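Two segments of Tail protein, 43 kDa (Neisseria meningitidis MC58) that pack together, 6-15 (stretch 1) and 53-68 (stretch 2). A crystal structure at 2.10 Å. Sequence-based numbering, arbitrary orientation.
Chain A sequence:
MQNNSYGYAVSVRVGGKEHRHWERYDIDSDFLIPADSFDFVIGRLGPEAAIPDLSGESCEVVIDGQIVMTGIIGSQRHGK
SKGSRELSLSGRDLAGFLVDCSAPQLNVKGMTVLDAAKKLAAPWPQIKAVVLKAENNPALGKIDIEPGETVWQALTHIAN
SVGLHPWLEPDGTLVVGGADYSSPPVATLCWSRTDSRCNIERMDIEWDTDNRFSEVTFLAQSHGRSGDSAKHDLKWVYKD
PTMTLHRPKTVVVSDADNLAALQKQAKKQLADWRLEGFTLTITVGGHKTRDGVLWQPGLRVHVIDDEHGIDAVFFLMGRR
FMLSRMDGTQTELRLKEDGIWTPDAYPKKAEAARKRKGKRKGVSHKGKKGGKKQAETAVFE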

ATOM      1  N   TYR A   6      29.025  12.229  11.186  1.00 55.48           N
ATOM      2  CA  TYR A   6      29.108  11.716   9.760  1.00 54.88           C
ATOM      3  C   TYR A   6      27.965  12.152   8.808  1.00 54.73           C
ATOM      4  O   TYR A   6      28.108  11.992   7.560  1.00 55.76           O
ATOM      5  CB  TYR A   6      29.264  10.184   9.730  1.00 56.05           C
ATOM      6  CG  TYR A   6      30.609   9.741  10.259  1.00 57.14           C
ATOM      7  CD1 TYR A   6      31.779   9.918   9.507  1.00 58.26           C
ATOM      8  CD2 TYR A   6      30.725   9.173  11.522  1.00 57.96           C
ATOM      9  CE1 TYR A   6      33.023   9.521  10.013  1.00 57.86           C
ATOM     10  CE2 TYR A   6      31.965   8.794  12.038  1.00 57.90           C
ATOM     11  CZ  TYR A   6      33.097   8.955  11.284  1.00 57.39           C
ATOM     12  OH  TYR A   6      34.302   8.561  11.821  1.00 58.55           O
ATOM     13  N   GLY A   7      26.838  12.616   9.386  1.00 52.62           N
ATOM     14  CA  GLY A   7      25.751  13.320   8.664  1.00 50.38           C
ATOM     15  C   GLY A   7      25.554  14.671   9.360  1.00 48.60           C
ATOM     16  O   GLY A   7      26.423  15.103  10.109  1.00 50.20           O
ATOM     17  N   TYR A   8      24.404  15.314   9.181  1.00 45.70           N
ATOM     18  CA  TYR A   8      24.130  16.609   9.829  1.00 42.86           C
ATOM     19  C   TYR A   8      23.636  16.489  11.279  1.00 40.78           C
ATOM     20  O   TYR A   8      22.748  15.701  11.567  1.00 39.86           O
ATOM     21  CB  TYR A   8      23.072  17.390   9.039  1.00 41.95           C
ATOM     22  CG  TYR A   8      23.455  17.676   7.615  1.00 41.51           C
ATOM     23  CD1 TYR A   8      24.316  18.728   7.302  1.00 41.32           C
ATOM     24  CD2 TYR A   8      22.988  16.890   6.587  1.00 41.64           C
ATOM     25  CE1 TYR A   8      24.694  18.968   6.013  1.00 40.85           C
ATOM     26  CE2 TYR A   8      23.377  17.114   5.294  1.00 42.07           C
ATOM     27  CZ  TYR A   8      24.207  18.182   5.008  1.00 39.72           C
ATOM     28  OH  TYR A   8      24.572  18.433   3.721  1.00 39.32           O
ATOM     29  N   ALA A   9      24.168  17.329  12.167  1.00 38.46           N
ATOM     30  CA  ALA A   9      23.597  17.528  13.482  1.00 37.59           C
ATOM     31  C   ALA A   9      22.541  18.639  13.361  1.00 35.95           C
ATOM     32  O   ALA A   9      22.859  19.790  13.105  1.00 35.75           O
ATOM     33  CB  ALA A   9      24.701  17.912  14.538  1.00 37.57           C
ATOM     34  N   VAL A  10      21.280  18.248  13.489  1.00 34.50           N
ATOM     35  CA  VAL A  10      20.161  19.163  13.385  1.00 33.87           C
ATOM     36  C   VAL A  10      19.494  19.173  14.756  1.00 34.21           C
ATOM     37  O   VAL A  10      19.064  18.094  15.271  1.00 34.14           O
ATOM     38  CB  VAL A  10      19.175  18.728  12.284  1.00 32.89           C
ATOM     39  CG1 VAL A  10      18.009  19.751  12.192  1.00 28.71           C
ATOM     40  CG2 VAL A  10      19.864  18.608  10.954  1.00 28.37           C
ATOM     41  N   SER A  11      19.381  20.359  15.354  1.00 34.36           N
ATOM     42  CA  SER A  11      18.680  20.463  16.632  1.00 35.11           C
ATOM     43  C   SER A  11      17.661  21.598  16.718  1.00 34.90           C
ATOM     44  O   SER A  11      17.714  22.575  15.971  1.00 35.31           O
ATOM     45  CB  SER A  11      19.656  20.627  17.788  1.00 35.08           C
ATOM     46  OG  SER A  11      20.353  21.812  17.605  1.00 38.92           O
ATOM     47  N   VAL A  12      16.744  21.449  17.673  1.00 34.70           N
ATOM     48  CA  VAL A  12      15.837  22.498  18.090  1.00 34.48           C
ATOM     49  C   VAL A  12      16.385  22.893  19.430  1.00 34.69           C
ATOM     50  O   VAL A  12      16.331  22.108  20.359  1.00 34.17           O
ATOM     51  CB  VAL A  12      14.380  21.989  18.176  1.00 34.67           C
ATOM     52  CG1 VAL A  12      13.423  23.073  18.726  1.00 32.94           C
ATOM     53  CG2 VAL A  12      13.929  21.506  16.822  1.00 34.93           C
ATOM     54  N   ARG A  13      16.982  24.080  19.503  1.00 34.75           N
ATOM     55  CA  ARG A  13      17.566  24.570  20.722  1.00 36.44           C
ATOM     56  C   ARG A  13      16.508  25.350  21.506  1.00 37.29           C
ATOM     57  O   ARG A  13      15.956  26.314  20.996  1.00 35.23           O
ATOM     58  CB  ARG A  13      18.738  25.496  20.373  1.00 35.54           C
ATOM     59  CG  ARG A  13      19.702  25.683  21.464  1.00 37.35           C
ATOM     60  CD  ARG A  13      20.794  26.667  21.036  1.00 37.69           C
ATOM     61  NE  ARG A  13      21.806  25.993  20.217  1.00 37.94           N
ATOM     62  CZ  ARG A  13      22.679  26.622  19.432  1.00 37.94           C
ATOM     63  NH1 ARG A  13      22.615  27.905  19.247  1.00 39.48           N
ATOM     64  NH2 ARG A  13      23.613  25.940  18.795  1.00 42.49           N
ATOM     65  N   VAL A  14      16.194  24.897  22.719  1.00 39.06           N
ATOM     66  CA  VAL A  14      15.233  25.570  23.588  1.00 41.33           C
ATOM     67  C   VAL A  14      15.827  25.623  24.995  1.00 43.53           C
ATOM     68  O   VAL A  14      16.149  24.547  25.576  1.00 44.53           O
ATOM     69  CB  VAL A  14      13.904  24.772  23.730  1.00 41.93           C
ATOM     70  CG1 VAL A  14      13.013  25.447  24.792  1.00 42.53           C
ATOM     71  CG2 VAL A  14      13.188  24.596  22.414  1.00 40.13           C
ATOM     72  N   GLY A  15      15.955  26.824  25.555  1.00 45.42           N
ATOM     73  CA  GLY A  15      16.514  26.976  26.900  1.00 47.15           C
ATOM     74  C   GLY A  15      17.867  26.290  26.971  1.00 48.87           C
ATOM     75  O   GLY A  15      18.058  25.331  27.735  1.00 49.11           O
ATOM     76  N   ASP A  53       6.731  19.736  28.091  1.00 50.12           N
ATOM     77  CA  ASP A  53       5.971  20.647  27.206  1.00 49.58           C
ATOM     78  C   ASP A  53       6.795  21.890  26.770  1.00 48.78           C
ATOM     79  O   ASP A  53       7.033  22.814  27.561  1.00 49.39           O
ATOM     80  CB  ASP A  53       4.631  21.077  27.819  1.00 49.94           C
ATOM     81  CG  ASP A  53       3.794  21.983  26.864  1.00 50.41           C
ATOM     82  OD1 ASP A  53       3.896  21.863  25.630  1.00 49.88           O
ATOM     83  OD2 ASP A  53       3.016  22.823  27.354  1.00 53.02           O
ATOM     84  N   LEU A  54       7.189  21.901  25.495  1.00 47.28           N
ATOM     85  CA  LEU A  54       7.958  22.994  24.910  1.00 45.95           C
ATOM     86  C   LEU A  54       7.066  23.949  24.112  1.00 44.69           C
ATOM     87  O   LEU A  54       7.564  24.889  23.550  1.00 43.24           O
ATOM     88  CB  LEU A  54       9.074  22.462  23.986  1.00 45.80           C
ATOM     89  CG  LEU A  54      10.027  21.386  24.502  1.00 44.90           C
ATOM     90  CD1 LEU A  54      10.882  20.854  23.381  1.00 45.87           C
ATOM     91  CD2 LEU A  54      10.888  21.910  25.630  1.00 46.93           C
ATOM     92  N   SER A  55       5.755  23.710  24.066  1.00 43.87           N
ATOM     93  CA  SER A  55       4.865  24.572  23.302  1.00 43.13           C
ATOM     94  C   SER A  55       4.895  25.960  23.893  1.00 41.74           C
ATOM     95  O   SER A  55       4.888  26.143  25.126  1.00 41.47           O
ATOM     96  CB  SER A  55       3.418  24.031  23.242  1.00 42.85           C
ATOM     97  OG  SER A  55       2.845  23.927  24.558  1.00 45.20           O
ATOM     98  N   GLY A  56       4.966  26.942  22.998  1.00 39.70           N
ATOM     99  CA  GLY A  56       5.050  28.312  23.377  1.00 38.72           C
ATOM    100  C   GLY A  56       6.436  28.784  23.732  1.00 37.91           C
ATOM    101  O   GLY A  56       6.591  29.951  24.032  1.00 39.38           O
ATOM    102  N   GLU A  57       7.431  27.901  23.707  1.00 37.42           N
ATOM    103  CA  GLU A  57       8.836  28.263  24.010  1.00 36.82           C
ATOM    104  C   GLU A  57       9.540  28.847  22.777  1.00 35.22           C
ATOM    105  O   GLU A  57       9.258  28.464  21.656  1.00 34.58           O
ATOM    106  CB  GLU A  57       9.635  27.022  24.432  1.00 37.68           C
ATOM    107  CG  GLU A  57       9.262  26.417  25.765  1.00 40.94           C
ATOM    108  CD  GLU A  57       9.475  27.371  26.868  1.00 47.97           C
ATOM    109  OE1 GLU A  57      10.489  28.091  26.814  1.00 52.96           O
ATOM    110  OE2 GLU A  57       8.609  27.457  27.770  1.00 54.33           O
ATOM    111  N   SER A  58      10.473  29.752  23.020  1.00 34.25           N
ATOM    112  CA  SER A  58      11.310  30.322  22.000  1.00 34.06           C
ATOM    113  C   SER A  58      12.331  29.293  21.588  1.00 32.78           C
ATOM    114  O   SER A  58      12.792  28.525  22.406  1.00 31.76           O
ATOM    115  CB  SER A  58      12.048  31.546  22.537  1.00 34.38           C
ATOM    116  OG  SER A  58      11.155  32.610  22.569  1.00 38.01           O
ATOM    117  N   CYS A  59      12.665  29.249  20.308  1.00 31.58           N
ATOM    118  CA  CYS A  59      13.626  28.240  19.857  1.00 31.05           C
ATOM    119  C   CYS A  59      14.495  28.725  18.703  1.00 29.79           C
ATOM    120  O   CYS A  59      14.213  29.713  18.069  1.00 29.15           O
ATOM    121  CB  CYS A  59      12.924  26.932  19.476  1.00 30.54           C
ATOM    122  SG  CYS A  59      11.848  27.023  18.021  1.00 32.76           S
ATOM    123  N   GLU A  60      15.536  27.966  18.450  1.00 30.21           N
ATOM    124  CA  GLU A  60      16.366  28.141  17.270  1.00 31.12           C
ATOM    125  C   GLU A  60      16.528  26.793  16.623  1.00 29.98           C
ATOM    126  O   GLU A  60      16.625  25.766  17.302  1.00 30.47           O
ATOM    127  CB  GLU A  60      17.733  28.760  17.649  1.00 30.94           C
ATOM    128  CG  GLU A  60      17.600  30.194  18.068  1.00 30.64           C
ATOM    129  CD  GLU A  60      18.824  30.712  18.848  1.00 34.21           C
ATOM    130  OE1 GLU A  60      19.444  29.925  19.554  1.00 36.60           O
ATOM    131  OE2 GLU A  60      19.164  31.914  18.750  1.00 36.62           O
ATOM    132  N   VAL A  61      16.497  26.783  15.292  1.00 29.42           N
ATOM    133  CA  VAL A  61      16.704  25.577  14.567  1.00 27.93           C
ATOM    134  C   VAL A  61      18.166  25.645  14.122  1.00 28.61           C
ATOM    135  O   VAL A  61      18.595  26.642  13.621  1.00 28.62           O
ATOM    136  CB  VAL A  61      15.730  25.440  13.394  1.00 28.17           C
ATOM    137  CG1 VAL A  61      16.079  24.097  12.519  1.00 22.78           C
ATOM    138  CG2 VAL A  61      14.241  25.512  13.914  1.00 30.05           C
ATOM    139  N   VAL A  62      18.942  24.600  14.372  1.00 29.74           N
ATOM    140  CA  VAL A  62      20.389  24.688  14.149  1.00 30.10           C
ATOM    141  C   VAL A  62      20.822  23.476  13.329  1.00 29.90           C
ATOM    142  O   VAL A  62      20.446  22.351  13.618  1.00 28.89           O
ATOM    143  CB  VAL A  62      21.182  24.768  15.505  1.00 31.61           C
ATOM    144  CG1 VAL A  62      22.657  25.215  15.277  1.00 30.69           C
ATOM    145  CG2 VAL A  62      20.518  25.740  16.462  1.00 30.57           C
ATOM    146  N   ILE A  63      21.597  23.728  12.294  1.00 29.96           N
ATOM    147  CA  ILE A  63      22.210  22.668  11.497  1.00 31.08           C
ATOM    148  C   ILE A  63      23.736  22.873  11.576  1.00 31.62           C
ATOM    149  O   ILE A  63      24.229  23.924  11.193  1.00 32.57           O
ATOM    150  CB  ILE A  63      21.735  22.708  10.011  1.00 31.34           C
ATOM    151  CG1 ILE A  63      20.188  22.687   9.924  1.00 30.81           C
ATOM    152  CG2 ILE A  63      22.452  21.561   9.148  1.00 29.45           C
ATOM    153  CD1 ILE A  63      19.609  22.592   8.527  1.00 30.53           C
ATOM    154  N   ASP A  64      24.441  21.867  12.075  1.00 32.82           N
ATOM    155  CA  ASP A  64      25.917  21.881  12.240  1.00 34.22           C
ATOM    156  C   ASP A  64      26.348  23.160  12.879  1.00 34.19           C
ATOM    157  O   ASP A  64      27.257  23.816  12.379  1.00 34.77           O
ATOM    158  CB  ASP A  64      26.661  21.731  10.890  1.00 35.15           C
ATOM    159  CG  ASP A  64      26.543  20.374  10.301  1.00 37.26           C
ATOM    160  OD1 ASP A  64      26.333  19.392  11.073  1.00 40.92           O
ATOM    161  OD2 ASP A  64      26.701  20.279   9.051  1.00 42.61           O
ATOM    162  N   GLY A  65      25.669  23.520  13.973  1.00 34.28           N
ATOM    163  CA  GLY A  65      25.985  24.710  14.749  1.00 33.84           C
ATOM    164  C   GLY A  65      25.632  26.000  14.102  1.00 34.28           C
ATOM    165  O   GLY A  65      25.903  27.051  14.654  1.00 32.77           O
ATOM    166  N   GLN A  66      24.992  25.964  12.935  1.00 34.01           N
ATOM    167  CA  GLN A  66      24.550  27.221  12.340  1.00 34.53           C
ATOM    168  C   GLN A  66      23.026  27.369  12.468  1.00 33.59           C
ATOM    169  O   GLN A  66      22.238  26.458  12.084  1.00 32.86           O
ATOM    170  CB  GLN A  66      24.998  27.282  10.907  1.00 33.65           C
ATOM    171  CG  GLN A  66      24.598  28.541  10.232  1.00 39.74           C
ATOM    172  CD  GLN A  66      25.306  28.726   8.889  1.00 40.80           C
ATOM    173  OE1 GLN A  66      26.176  27.887   8.478  1.00 51.57           O
ATOM    174  NE2 GLN A  66      24.944  29.791   8.197  1.00 43.72           N
ATOM    175  N   ILE A  67      22.620  28.483  13.048  1.00 31.44           N
ATOM    176  CA  ILE A  67      21.213  28.761  13.216  1.00 31.76           C
ATOM    177  C   ILE A  67      20.607  29.040  11.818  1.00 31.10           C
ATOM    178  O   ILE A  67      21.105  29.892  11.076  1.00 29.67           O
ATOM    179  CB  ILE A  67      20.989  29.965  14.125  1.00 31.24           C
ATOM    180  CG1 ILE A  67      21.409  29.612  15.572  1.00 32.93           C
ATOM    181  CG2 ILE A  67      19.532  30.425  14.065  1.00 29.63           C
ATOM    182  CD1 ILE A  67      21.708  30.859  16.442  1.00 34.21           C
ATOM    183  N   VAL A  68      19.536  28.313  11.480  1.00 29.01           N
ATOM    184  CA  VAL A  68      18.834  28.492  10.203  1.00 27.58           C
ATOM    185  C   VAL A  68      17.454  29.163  10.362  1.00 27.15           C
ATOM    186  O   VAL A  68      16.863  29.649   9.379  1.00 27.48           O
ATOM    187  CB  VAL A  68      18.790  27.127   9.375  1.00 28.05           C
ATOM    188  CG1 VAL A  68      20.232  26.571   9.157  1.00 28.41           C
ATOM    189  CG2 VAL A  68      17.970  26.033  10.052  1.00 24.79           C
TER
HETATM  190  O   HOH W   1      27.760  17.503   7.955  1.00 54.34           O
HETATM  191  O   HOH W   2      14.229  29.087  24.617  1.00 49.88           O

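The two stretches lie side by side as antiparallel neighbours in a β-sheet. The strand 10-14 and the strand 58-63 run with an angle of 159° between their N-to-C directions, and their axes approach to 4.6 Å. The register follows from the CA-CA distances, which alternate as antiparallel pairing requires: 4.5 Å for Val 10 and Ile 63, 5.2 Å for Ser 11 and Val 62, 4.8 Å for Val 12 and Val 61, and 5.1 Å for Arg 13 and Glu 60. The wider pairs are the hydrogen-bonded ones. Ser 11 N donates to Val 62 O at 2.8 Å and Val 62 N returns the bond to Ser 11 O at 2.9 Å; Arg 13 N reaches Glu 60 O at 2.8 Å, while Glu 60 N meets Arg 13 O at 3.1 Å. All four N-H...O angles fall between 156° and 164°, so each amide points almost directly at its acceptor.

At the narrower pairs the CA hydrogens turn inward and supplement the ladder. Val 10 CA lies 3.2 Å from Val 62 O, and Ile 63 CA lies 3.4 Å from Ala 9 O, with angles at the hydrogen of 146° and 142°.

Beyond the last bridge the pattern changes character. Asp 64 N still donates to Ala 9 O (2.8 Å, 168°), but the return bond from Ala 9 N goes to the carboxylate oxygen Asp 64 OD1 at 3.2 Å, with an angle of 162°. Asp 64 belongs to the type I' turn from Ile 63 to Gln 66, and its side chain takes the acceptor role that a backbone carbonyl would play in a regular ladder. Its other oxygen, OD2, sits at the edge of the Tyr 8 ring, 3.3 Å from Tyr 8 CD1, and accepts a hydrogen bond from a water that also donates weakly to Gly 7 O.

Side chains alternate between the two faces. Val 10, Val 12, Val 61 and Ile 63 share one face, where Val 10 CG2 meets Ile 63 CG1 at 4.2 Å; Val 12 CG1 also packs 4.0 Å from Cys 59 CB. These four residues are buried, as suits their aliphatic side chains.

Ser 11, Arg 13, Glu 60 and Val 62 occupy the other face. Arg 13 loses 108 Å² to the second stretch, more than any other residue, out of 768 Å² buried in all. Its guanidinium has Val 62 CG2 over one face and forms a long salt bridge, with Arg 13 NH1 3.8 Å from Glu 60 OE1; that separation points to electrostatic attraction between opposite charges rather than a tight ion pair.

Val 14 closes the far end with apolar contacts. Its CG2 approaches Cys 59 CB at 3.8 Å, and Val 14 CG1 lies 4.2 Å from Leu 54 CD2. Nearby, a second water links the stretches, accepting from Gly 15 N at 3.0 Å and donating to Ser 58 O at 2.7 Å.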